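Beta-hexosaminidase (Neisseria gonorrhoeae, PDB 6JTJ) hydrolyses terminal non-reducing N-acetyl-D-hexosamine residues and probably serves peptidoglycan recycling by releasing N-acetylglucosamine from peptide-linked fragments. Local coordinates at residues 277-280 against 281-285; 309-312 against 313-317. One frame throughout, in Å; residues are numbered along the deposited sequence.

Interaction 1: residues 277-280 against 281-285; sequences LKQI and LRRDI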
ATOM      1  N   LEU C 277       3.097 -12.677 -19.581  1.00 27.29           N
ATOM      2  CA  LEU C 277       3.966 -13.689 -19.015  1.00 28.98           C
ATOM      3  C   LEU C 277       4.618 -14.604 -20.061  1.00 31.32           C
ATOM      4  O   LEU C 277       5.789 -14.944 -19.920  1.00 28.70           O
ATOM      5  CB  LEU C 277       3.206 -14.514 -17.973  1.00 29.02           C
ATOM      6  CG  LEU C 277       2.544 -13.712 -16.850  1.00 28.26           C
ATOM      7  CD1 LEU C 277       1.844 -14.650 -15.881  1.00 27.85           C
ATOM      8  CD2 LEU C 277       3.554 -12.840 -16.106  1.00 27.19           C
ATOM      9  N   LYS C 278       3.887 -14.991 -21.100  1.00 31.75           N
ATOM     10  CA  LYS C 278       4.452 -15.906 -22.089  1.00 33.68           C
ATOM     11  C   LYS C 278       5.048 -15.150 -23.243  1.00 35.81           C
ATOM     12  O   LYS C 278       6.202 -15.335 -23.594  1.00 40.44           O
ATOM     13  CB  LYS C 278       3.398 -16.896 -22.584  1.00 34.17           C
ATOM     14  CG  LYS C 278       2.972 -17.863 -21.498  1.00 36.80           C
ATOM     15  CD  LYS C 278       2.011 -18.914 -22.016  1.00 37.66           C
ATOM     16  CE  LYS C 278       1.698 -19.895 -20.907  1.00 39.25           C
ATOM     17  NZ  LYS C 278       0.526 -20.735 -21.239  1.00 40.65           N
ATOM     18  N   GLN C 279       4.259 -14.276 -23.830  1.00 37.28           N
ATOM     19  CA  GLN C 279       4.683 -13.599 -25.025  1.00 41.04           C
ATOM     20  C   GLN C 279       5.791 -12.577 -24.708  1.00 38.26           C
ATOM     21  O   GLN C 279       6.820 -12.539 -25.396  1.00 38.83           O
ATOM     22  CB  GLN C 279       3.434 -13.003 -25.711  1.00 46.26           C
ATOM     23  CG  GLN C 279       3.637 -12.155 -26.951  1.00 53.95           C
ATOM     24  CD  GLN C 279       2.326 -11.596 -27.499  1.00 59.82           C
ATOM     25  OE1 GLN C 279       1.245 -12.148 -27.260  1.00 61.42           O
ATOM     26  NE2 GLN C 279       2.421 -10.488 -28.225  1.00 59.82           N
ATOM     27  N   ILE C 280       5.603 -11.763 -23.667  1.00 33.79           N
ATOM     28  CA  ILE C 280       6.577 -10.708 -23.382  1.00 30.95           C
ATOM     29  C   ILE C 280       7.719 -11.203 -22.505  1.00 28.92           C
ATOM     30  O   ILE C 280       8.867 -11.154 -22.914  1.00 27.23           O
ATOM     31  CB  ILE C 280       5.899  -9.443 -22.808  1.00 31.26           C
ATOM     32  CG1 ILE C 280       5.028  -8.797 -23.899  1.00 31.73           C
ATOM     33  CG2 ILE C 280       6.928  -8.425 -22.361  1.00 30.39           C
ATOM     34  CD1 ILE C 280       3.985  -7.827 -23.385  1.00 32.08           C
ATOM     35  N   LEU C 281       7.410 -11.706 -21.312  1.00 26.60           N
ATOM     36  CA  LEU C 281       8.464 -12.108 -20.386  1.00 24.74           C
ATOM     37  C   LEU C 281       9.259 -13.342 -20.843  1.00 23.83           C
ATOM     38  O   LEU C 281      10.480 -13.325 -20.807  1.00 23.03           O
ATOM     39  CB  LEU C 281       7.886 -12.327 -18.973  1.00 24.62           C
ATOM     40  CG  LEU C 281       8.876 -12.657 -17.858  1.00 24.41           C
ATOM     41  CD1 LEU C 281      10.026 -11.662 -17.795  1.00 23.97           C
ATOM     42  CD2 LEU C 281       8.152 -12.728 -16.511  1.00 23.89           C
ATOM     43  N   ARG C 282       8.579 -14.419 -21.228  1.00 25.31           N
ATOM     44  CA  ARG C 282       9.270 -15.628 -21.695  1.00 28.83           C
ATOM     45  C   ARG C 282       9.875 -15.417 -23.076  1.00 32.61           C
ATOM     46  O   ARG C 282      11.086 -15.502 -23.241  1.00 35.72           O
ATOM     47  CB  ARG C 282       8.335 -16.848 -21.736  1.00 28.70           C
ATOM     48  CG  ARG C 282       7.845 -17.371 -20.395  1.00 28.23           C
ATOM     49  CD  ARG C 282       8.968 -17.946 -19.565  1.00 27.25           C
ATOM     50  NE  ARG C 282       8.459 -18.519 -18.332  1.00 26.51           N
ATOM     51  CZ  ARG C 282       9.142 -18.615 -17.190  1.00 24.91           C
ATOM     52  NH1 ARG C 282      10.382 -18.173 -17.081  1.00 23.46           N
ATOM     53  NH2 ARG C 282       8.572 -19.194 -16.141  1.00 25.78           N
ATOM     54  N   ARG C 283       9.028 -15.146 -24.064  1.00 36.66           N
ATOM     55  CA  ARG C 283       9.474 -15.128 -25.459  1.00 42.95           C
ATOM     56  C   ARG C 283      10.354 -13.940 -25.789  1.00 42.53           C
ATOM     57  O   ARG C 283      11.459 -14.104 -26.270  1.00 44.03           O
ATOM     58  CB  ARG C 283       8.294 -15.126 -26.446  1.00 48.84           C
ATOM     59  CG  ARG C 283       8.466 -16.177 -27.519  1.00 55.37           C
ATOM     60  CD  ARG C 283       7.828 -15.881 -28.835  1.00 61.22           C
ATOM     61  NE  ARG C 283       6.555 -15.190 -28.878  1.00 65.94           N
ATOM     62  CZ  ARG C 283       6.433 -13.873 -28.977  1.00 65.49           C
ATOM     63  NH1 ARG C 283       7.512 -13.086 -28.953  1.00 64.77           N
ATOM     64  NH2 ARG C 283       5.228 -13.347 -29.059  1.00 64.54           N
ATOM     65  N   ASP C 284       9.834 -12.744 -25.565  1.00 38.88           N
ATOM     66  CA  ASP C 284      10.511 -11.532 -25.965  1.00 39.50           C
ATOM     67  C   ASP C 284      11.733 -11.238 -25.079  1.00 38.60           C
ATOM     68  O   ASP C 284      12.811 -10.917 -25.585  1.00 39.49           O
ATOM     69  CB  ASP C 284       9.512 -10.391 -25.939  1.00 44.30           C
ATOM     70  CG  ASP C 284       9.957  -9.207 -26.738  1.00 52.11           C
ATOM     71  OD1 ASP C 284      11.179  -8.963 -26.829  1.00 59.54           O
ATOM     72  OD2 ASP C 284       9.073  -8.481 -27.239  1.00 57.69           O
ATOM     73  N   ILE C 285      11.578 -11.363 -23.761  1.00 32.51           N
ATOM     74  CA  ILE C 285      12.661 -11.043 -22.843  1.00 28.22           C
ATOM     75  C   ILE C 285      13.629 -12.220 -22.651  1.00 26.66           C
ATOM     76  O   ILE C 285      14.805 -12.010 -22.346  1.00 25.65           O
ATOM     77  CB  ILE C 285      12.114 -10.522 -21.485  1.00 27.90           C
ATOM     78  CG1 ILE C 285      11.435  -9.174 -21.712  1.00 28.37           C
ATOM     79  CG2 ILE C 285      13.214 -10.391 -20.435  1.00 26.15           C
ATOM     80  CD1 ILE C 285      10.587  -8.688 -20.567  1.00 29.08           C
TER
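Leu-277 and Arg-282 open a wide helical turn: four successive N-H groups, from Arg-282 to Ile-285, each bond to the carbonyl five residues earlier. This i+5 pattern is the signature of a pi-helix, here at the C-terminal part of helix 274-284, which links two parallel neighbouring strands, 254-257 and 290-295, of the TIM-barrel-type catalytic domain of glycoside hydrolase family 3. The bonds are not all equally well aimed. Arg-282 N reaches Leu-277 O over 3.1 Å from above the carbonyl plane, whereas Ile-285 N meets Ile-280 O at 2.8 Å, almost in line with the C=O bond.

Arg-282 packs its aliphatic root against the same turn. Its CB sits 3.2 Å from Lys-278 O and its CG 3.2 Å from Leu-277 O; the chain then turns about its CB-CG bond (chi2 -66°), and the guanidinium leads off the helix. There NH2 makes a salt bridge with Asp-320, and NH1 donates to the carbonyls of Phe-287 and Gly-289, so the arginine ties the helix to the loop leading into strand 290-295 and, through Asp-320, to the residues just ahead of strand 321-323. Leu-281, with CB 3.5 Å from Leu-277 O, reaches Phe-212 and Ile-291 on the sheet side.

Along the exposed flank Gln-279 and Arg-283 run side by side, pointing the same way, but Arg-283 NH2 is modelled implausibly close to Gln-279 CG, so the arrangement is doubtful. Asp-284 lays its CB against Ile-280 O, while its carboxylate forms a salt bridge with Arg-245 of helix 242-249. Near the end of the turn the side chains of Ile-280 and Ile-285 meet at a slant. With CG2 opposite its backbone N, Ile-280 presents that methyl to Ile-285 CD1 at 4.1 Å.

Interaction 2: residues 309-312 against 313-317; sequences ERAR and ISFEA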
ATOM      1  N   GLU C 309      -9.897 -22.894  -9.231  1.00 38.86           N
ATOM      2  CA  GLU C 309     -10.055 -22.186 -10.486  1.00 40.71           C
ATOM      3  C   GLU C 309      -9.038 -21.040 -10.604  1.00 39.39           C
ATOM      4  O   GLU C 309      -8.472 -20.828 -11.672  1.00 36.19           O
ATOM      5  CB  GLU C 309     -11.504 -21.689 -10.636  1.00 43.08           C
ATOM      6  CG  GLU C 309     -11.791 -20.871 -11.884  1.00 43.94           C
ATOM      7  CD  GLU C 309     -11.546 -21.614 -13.188  1.00 48.35           C
ATOM      8  OE1 GLU C 309     -11.416 -22.855 -13.195  1.00 47.99           O
ATOM      9  OE2 GLU C 309     -11.477 -20.932 -14.243  1.00 57.26           O
ATOM     10  N   ARG C 310      -8.839 -20.314  -9.506  1.00 40.86           N
ATOM     11  CA  ARG C 310      -7.914 -19.172  -9.465  1.00 42.12           C
ATOM     12  C   ARG C 310      -6.468 -19.641  -9.745  1.00 39.89           C
ATOM     13  O   ARG C 310      -5.767 -19.054 -10.579  1.00 36.83           O
ATOM     14  CB  ARG C 310      -8.058 -18.356  -8.145  1.00 44.93           C
ATOM     15  CG  ARG C 310      -8.923 -17.149  -8.381  1.00 51.34           C
ATOM     16  CD  ARG C 310      -9.118 -16.257  -7.189  1.00 56.90           C
ATOM     17  NE  ARG C 310     -10.191 -16.677  -6.284  1.00 64.19           N
ATOM     18  CZ  ARG C 310     -10.082 -17.187  -5.047  1.00 67.04           C
ATOM     19  NH1 ARG C 310     -11.200 -17.493  -4.389  1.00 64.98           N
ATOM     20  NH2 ARG C 310      -8.906 -17.397  -4.449  1.00 67.00           N
ATOM     21  N   ALA C 311      -6.084 -20.764  -9.136  1.00 36.16           N
ATOM     22  CA  ALA C 311      -4.799 -21.403  -9.442  1.00 35.03           C
ATOM     23  C   ALA C 311      -4.700 -21.849 -10.899  1.00 34.50           C
ATOM     24  O   ALA C 311      -3.690 -21.596 -11.563  1.00 34.26           O
ATOM     25  CB  ALA C 311      -4.557 -22.574  -8.528  1.00 34.35           C
ATOM     26  N   ARG C 312      -5.760 -22.472 -11.408  1.00 31.31           N
ATOM     27  CA  ARG C 312      -5.775 -22.950 -12.771  1.00 30.49           C
ATOM     28  C   ARG C 312      -5.490 -21.826 -13.749  1.00 30.48           C
ATOM     29  O   ARG C 312      -4.690 -21.995 -14.679  1.00 28.52           O
ATOM     30  CB  ARG C 312      -7.120 -23.614 -13.111  1.00 31.67           C
ATOM     31  CG  ARG C 312      -7.159 -24.306 -14.477  1.00 33.47           C
ATOM     32  CD  ARG C 312      -8.563 -24.809 -14.847  1.00 35.10           C
ATOM     33  NE  ARG C 312      -9.470 -23.708 -15.157  1.00 36.68           N
ATOM     34  CZ  ARG C 312      -9.442 -22.989 -16.284  1.00 42.31           C
ATOM     35  NH1 ARG C 312      -8.565 -23.247 -17.247  1.00 45.62           N
ATOM     36  NH2 ARG C 312     -10.307 -21.987 -16.455  1.00 47.11           N
ATOM     37  N   ILE C 313      -6.165 -20.691 -13.573  1.00 31.11           N
ATOM     38  CA  ILE C 313      -5.981 -19.583 -14.522  1.00 32.96           C
ATOM     39  C   ILE C 313      -4.581 -18.963 -14.379  1.00 29.13           C
ATOM     40  O   ILE C 313      -4.015 -18.503 -15.354  1.00 27.43           O
ATOM     41  CB  ILE C 313      -7.107 -18.511 -14.482  1.00 37.91           C
ATOM     42  CG1 ILE C 313      -7.269 -17.906 -13.099  1.00 40.57           C
ATOM     43  CG2 ILE C 313      -8.433 -19.105 -14.970  1.00 38.29           C
ATOM     44  CD1 ILE C 313      -8.216 -16.717 -13.084  1.00 46.64           C
ATOM     45  N   SER C 314      -4.027 -18.995 -13.170  1.00 27.56           N
ATOM     46  CA  SER C 314      -2.650 -18.560 -12.957  1.00 28.56           C
ATOM     47  C   SER C 314      -1.637 -19.421 -13.703  1.00 26.33           C
ATOM     48  O   SER C 314      -0.794 -18.893 -14.419  1.00 25.08           O
ATOM     49  CB  SER C 314      -2.295 -18.550 -11.485  1.00 29.50           C
ATOM     50  OG  SER C 314      -3.081 -17.620 -10.783  1.00 33.29           O
ATOM     51  N   PHE C 315      -1.713 -20.737 -13.528  1.00 27.31           N
ATOM     52  CA  PHE C 315      -0.830 -21.654 -14.250  1.00 26.99           C
ATOM     53  C   PHE C 315      -0.994 -21.522 -15.750  1.00 28.55           C
ATOM     54  O   PHE C 315      -0.002 -21.460 -16.483  1.00 27.99           O
ATOM     55  CB  PHE C 315      -1.093 -23.103 -13.885  1.00 27.71           C
ATOM     56  CG  PHE C 315      -0.708 -23.448 -12.490  1.00 26.77           C
ATOM     57  CD1 PHE C 315       0.586 -23.227 -12.038  1.00 27.55           C
ATOM     58  CD2 PHE C 315      -1.624 -24.014 -11.629  1.00 26.03           C
ATOM     59  CE1 PHE C 315       0.943 -23.534 -10.739  1.00 25.78           C
ATOM     60  CE2 PHE C 315      -1.266 -24.332 -10.334  1.00 25.91           C
ATOM     61  CZ  PHE C 315       0.020 -24.103  -9.891  1.00 25.04           C
ATOM     62  N   GLU C 316      -2.235 -21.467 -16.202  1.00 28.11           N
ATOM     63  CA  GLU C 316      -2.535 -21.322 -17.617  1.00 30.72           C
ATOM     64  C   GLU C 316      -1.948 -20.032 -18.190  1.00 29.18           C
ATOM     65  O   GLU C 316      -1.499 -20.014 -19.339  1.00 25.63           O
ATOM     66  CB  GLU C 316      -4.058 -21.387 -17.817  1.00 35.77           C
ATOM     67  CG  GLU C 316      -4.588 -20.945 -19.170  1.00 43.28           C
ATOM     68  CD  GLU C 316      -6.125 -21.019 -19.242  1.00 51.38           C
ATOM     69  OE1 GLU C 316      -6.817 -20.063 -18.811  1.00 51.94           O
ATOM     70  OE2 GLU C 316      -6.636 -22.026 -19.777  1.00 53.90           O
ATOM     71  N   ALA C 317      -1.951 -18.950 -17.395  1.00 27.51           N
ATOM     72  CA  ALA C 317      -1.352 -17.683 -17.822  1.00 26.74           C
ATOM     73  C   ALA C 317       0.183 -17.715 -17.945  1.00 25.01           C
ATOM     74  O   ALA C 317       0.756 -16.899 -18.666  1.00 25.62           O
ATOM     75  CB  ALA C 317      -1.767 -16.554 -16.886  1.00 27.60           C
TER
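Glu-309 and Ile-313 begin a run of regular alpha-helical bonds in helix 307-317, in which each N-H from Ile-313 to Glu-316 donates to the carbonyl four residues back. The straightest joins Phe-315 N to Ala-311 O, 2.9 Å apart.

Ionic contacts occupy the outward flank, where Arg-312 stands between two glutamates. It grips Glu-309 side-on with two nitrogens: NE donates to OE1 at 2.9 Å, nearly straight at 174° and in the guanidinium plane, while NH2 reaches OE2 at 2.7 Å, with that oxygen tilted somewhat out of the guanidinium plane. Each carboxylate oxygen is met on its syn side, and the paired bonds fix the rotation of the guanidinium. The remaining nitrogen, NH1, turns to Glu-316. This second salt bridge is looser, its hydrogen bond to OE2 weak at 3.4 Å, and the carboxylate stands almost perpendicular to the guanidinium (86°). The arginine probably also screens the two like charges from each other.

Van der Waals packing completes the turn. Ile-313 crosses the ion pair at about a right angle, its CG2 3.7 Å from Arg-312 NH2 over a guanidinium face and 3.6 Å from Glu-309 OE2. Its CG1 sits between the backbone N and carbonyl carbon (chi1 57°), close to Arg-310 O. On another side of the helix the contact is apolar: Phe-315 CE2 rests 4.1 Å from Ala-311 CB, and the ring continues onto Val-322 and Pro-341.

Ser-314 packs on Val-322, Leu-296 and Phe-272, its side chain about 5 Å from that of Asp-294, the predicted nucleophile. The whole is an amphipathic helix with an i-3, i, i+4 salt-bridge network centred on Arg-312, crossing between parallel strands 290-295 and 321-323 in a beta-alpha-beta unit.

Following the chain toward the C terminus from strand 254-257, helix 274-284 comes next with interaction 1, then strand 290-295, helix 307-317 with interaction 2, and strand 321-323. Both contacts are local turns within single helices, so neither closes a long loop; they follow in series, without nesting or crossing. Together they belong to two consecutive beta-alpha-beta crossovers that share strand 290-295, which carries the predicted nucleophile Asp-294. Their centres are about 17 Å apart, yet the helices touch: Lys-278 NZ probably hydrogen-bonds to Glu-316 O at 2.9 Å, and Leu-277 CB packs against Ala-317 O. The start of the 277-285 turn thus abuts the end of 309-317.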